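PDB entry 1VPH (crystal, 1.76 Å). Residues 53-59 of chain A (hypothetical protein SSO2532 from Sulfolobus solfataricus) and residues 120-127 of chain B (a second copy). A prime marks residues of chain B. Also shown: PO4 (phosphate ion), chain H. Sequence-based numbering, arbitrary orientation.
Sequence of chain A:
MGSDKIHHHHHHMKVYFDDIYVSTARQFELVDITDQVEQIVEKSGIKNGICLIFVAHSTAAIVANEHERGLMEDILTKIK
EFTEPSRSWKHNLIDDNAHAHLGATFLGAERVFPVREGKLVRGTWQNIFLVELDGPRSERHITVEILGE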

# COMPACT_ATOMS: atom_id res chain seq x y z
N ILE A 53 -6.36 -7.79 -3.76
CA ILE A 53 -7.11 -8.33 -2.64
C ILE A 53 -7.52 -7.12 -1.79
O ILE A 53 -6.67 -6.40 -1.28
CB ILE A 53 -6.25 -9.26 -1.75
CG1 ILE A 53 -5.64 -10.39 -2.56
CG2 ILE A 53 -7.06 -9.81 -0.57
CD1 ILE A 53 -4.19 -10.31 -2.59
N PHE A 54 -8.80 -6.91 -1.64
CA PHE A 54 -9.33 -5.65 -1.17
C PHE A 54 -10.49 -5.85 -0.20
O PHE A 54 -11.42 -6.62 -0.47
CB PHE A 54 -9.87 -4.86 -2.36
CG PHE A 54 -10.55 -3.56 -1.96
CD1 PHE A 54 -9.81 -2.38 -1.89
CD2 PHE A 54 -11.90 -3.51 -1.72
CE1 PHE A 54 -10.44 -1.19 -1.52
CE2 PHE A 54 -12.52 -2.34 -1.36
CZ PHE A 54 -11.78 -1.18 -1.24
N VAL A 55 -10.42 -5.19 0.94
CA VAL A 55 -11.48 -5.19 1.93
C VAL A 55 -12.22 -3.85 1.96
O VAL A 55 -11.61 -2.77 2.08
CB VAL A 55 -10.92 -5.67 3.32
CG1 VAL A 55 -9.95 -4.64 3.92
CG2 VAL A 55 -12.01 -5.92 4.26
N ALA A 56 -13.53 -3.91 1.78
CA ALA A 56 -14.39 -2.72 1.73
C ALA A 56 -14.95 -2.42 3.13
O ALA A 56 -16.16 -2.45 3.37
CB ALA A 56 -15.52 -2.95 0.80
N HIS A 57 -14.03 -2.21 4.06
CA HIS A 57 -14.30 -2.08 5.46
C HIS A 57 -13.28 -1.09 5.98
O HIS A 57 -12.14 -1.16 5.59
CB HIS A 57 -14.16 -3.41 6.20
CG HIS A 57 -15.19 -4.42 5.81
ND1 HIS A 57 -16.52 -4.24 6.11
CD2 HIS A 57 -15.10 -5.58 5.13
CE1 HIS A 57 -17.21 -5.26 5.63
NE2 HIS A 57 -16.37 -6.09 5.04
N SER A 58 -13.68 -0.23 6.91
CA SER A 58 -12.73 0.75 7.44
C SER A 58 -12.11 0.36 8.76
O SER A 58 -11.31 1.12 9.29
CB SER A 58 -13.41 2.10 7.57
OG SER A 58 -14.46 2.10 8.52
N THR A 59 -12.44 -0.81 9.29
CA THR A 59 -11.87 -1.29 10.56
C THR A 59 -11.21 -2.67 10.40
O THR A 59 -10.97 -3.42 11.37
CB THR A 59 -12.94 -1.29 11.66
OG1 THR A 59 -14.04 -2.13 11.27
CG2 THR A 59 -13.40 0.15 11.82
N LEU B 120 -17.11 2.14 -8.36
CA LEU B 120 -15.96 2.03 -7.52
C LEU B 120 -16.37 1.19 -6.34
O LEU B 120 -17.35 1.50 -5.69
CB LEU B 120 -15.50 3.41 -7.09
CG LEU B 120 -14.23 3.51 -6.26
CD1 LEU B 120 -12.98 2.99 -7.05
CD2 LEU B 120 -14.05 4.97 -5.86
N VAL B 121 -15.65 0.11 -6.07
CA VAL B 121 -16.01 -0.76 -4.95
C VAL B 121 -15.35 -0.15 -3.71
O VAL B 121 -14.13 -0.01 -3.64
CB VAL B 121 -15.51 -2.20 -5.13
CG1 VAL B 121 -15.66 -3.04 -3.82
CG2 VAL B 121 -16.29 -2.87 -6.28
N ARG B 122 -16.20 0.21 -2.76
CA ARG B 122 -15.70 0.68 -1.48
C ARG B 122 -16.76 0.52 -0.46
O ARG B 122 -17.92 0.45 -0.78
CB ARG B 122 -15.20 2.11 -1.54
CG ARG B 122 -16.14 3.11 -2.02
CD ARG B 122 -15.46 4.47 -2.15
NE ARG B 122 -16.52 5.43 -2.39
CZ ARG B 122 -17.27 6.00 -1.45
NH1 ARG B 122 -17.02 5.79 -0.17
NH2 ARG B 122 -18.26 6.84 -1.78
N GLY B 123 -16.35 0.51 0.81
CA GLY B 123 -17.32 0.36 1.88
C GLY B 123 -18.06 1.65 2.12
O GLY B 123 -17.61 2.73 1.70
N THR B 124 -19.16 1.53 2.88
CA THR B 124 -19.98 2.64 3.32
C THR B 124 -19.17 3.70 3.99
O THR B 124 -19.36 4.88 3.76
CB THR B 124 -21.01 2.13 4.36
OG1 THR B 124 -21.69 1.01 3.79
CG2 THR B 124 -22.00 3.20 4.76
N TRP B 125 -18.21 3.27 4.79
CA TRP B 125 -17.41 4.21 5.60
C TRP B 125 -16.01 4.29 5.10
O TRP B 125 -15.07 4.61 5.85
CB TRP B 125 -17.46 3.86 7.08
CG TRP B 125 -18.86 4.07 7.60
CD1 TRP B 125 -19.47 5.27 7.83
CD2 TRP B 125 -19.83 3.07 7.84
NE1 TRP B 125 -20.76 5.07 8.25
CE2 TRP B 125 -21.01 3.72 8.27
CE3 TRP B 125 -19.82 1.67 7.77
CZ2 TRP B 125 -22.17 3.02 8.61
CZ3 TRP B 125 -20.97 0.97 8.10
CH2 TRP B 125 -22.13 1.64 8.53
N GLN B 126 -15.84 4.02 3.81
CA GLN B 126 -14.48 4.08 3.23
C GLN B 126 -14.33 5.25 2.26
O GLN B 126 -14.60 5.12 1.09
CB GLN B 126 -14.26 2.75 2.53
CG GLN B 126 -12.89 2.28 2.51
CD GLN B 126 -12.79 0.89 2.00
OE1 GLN B 126 -13.61 0.44 1.20
NE2 GLN B 126 -11.72 0.20 2.38
N ASN B 127 -13.94 6.43 2.77
CA ASN B 127 -13.79 7.61 1.92
C ASN B 127 -12.29 7.71 1.60
O ASN B 127 -11.47 7.20 2.35
CB ASN B 127 -14.28 8.92 2.53
CG ASN B 127 -15.82 9.07 2.51
OD1 ASN B 127 -16.52 8.07 2.57
ND2 ASN B 127 -16.34 10.32 2.33
P PO4 H . -16.57 -1.23 8.76
O1 PO4 H . -15.25 -1.94 8.97
O2 PO4 H . -17.25 -0.96 10.01
O3 PO4 H . -17.37 -2.12 7.88
O4 PO4 H . -16.49 0.09 8.09

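A single hydrogen bond joins the two stretches directly, and Gln126′ supplies it. Gln126′ NE2 donates to Val55 O at 3.0 Å, with an N-H...O angle of 154°. Gln126′ OE1 accepts from Gly123′ N at 2.8 Å, nearly straight at 167°, so the side chain links its own turn to the neighbouring chain. Glutamine suits this buried place because one planar group offers both a donor and an acceptor. The type I turn from Gly123′ to Gln126′, closed by Gln126′ N donating to Gly123′ O at 3.0 Å, brings the residue back beside Gly123′; Arg122′ NH1 also donates to Gln126′ O at 2.8 Å.

Close backbone packing centres on Gly123′ and Ala56, whose CA atoms lie 4.3 Å apart. Gly123′ CA makes a C-H...O contact with Ala56 O at 3.4 Å. An ideal CB on Gly123′ would point toward chain A and lie 2.4 Å from Ala56 O, a clash that glycine avoids. Ala56, with its small methyl, packs Ala56 CB 3.9 Å from Arg122′ C.

Apolar contact comes from Phe54, which points toward chain B and places Phe54 CE2 4.0 Å from Val121′ CG1. The buried aromatic ring and the valine methyl suit this place, since both are apolar and both CA-to-CB bonds point toward the other stretch. Arg122′ CA lies at the edge of the Phe54 ring, 4.3 Å from Phe54 CZ. Val121′ O, 3.6 Å from Phe54 CZ, is buried without a polar partner, a cost of this packing.

The phosphate, probably from the crystallisation liquor, is held by hydrogen bonds from chain A: His57 ND1 to PO4 O3 at 2.9 Å, Ser58 OG to PO4 O4 at 2.9 Å, and Thr59 OG1 to PO4 O1 at 2.6 Å. Backbone N atoms of Ser58 and Thr59 add two more. These polar side chains suit an anion; Trp125′ merely approaches it, Trp125′ CE3 lying 3.7 Å from PO4 O4.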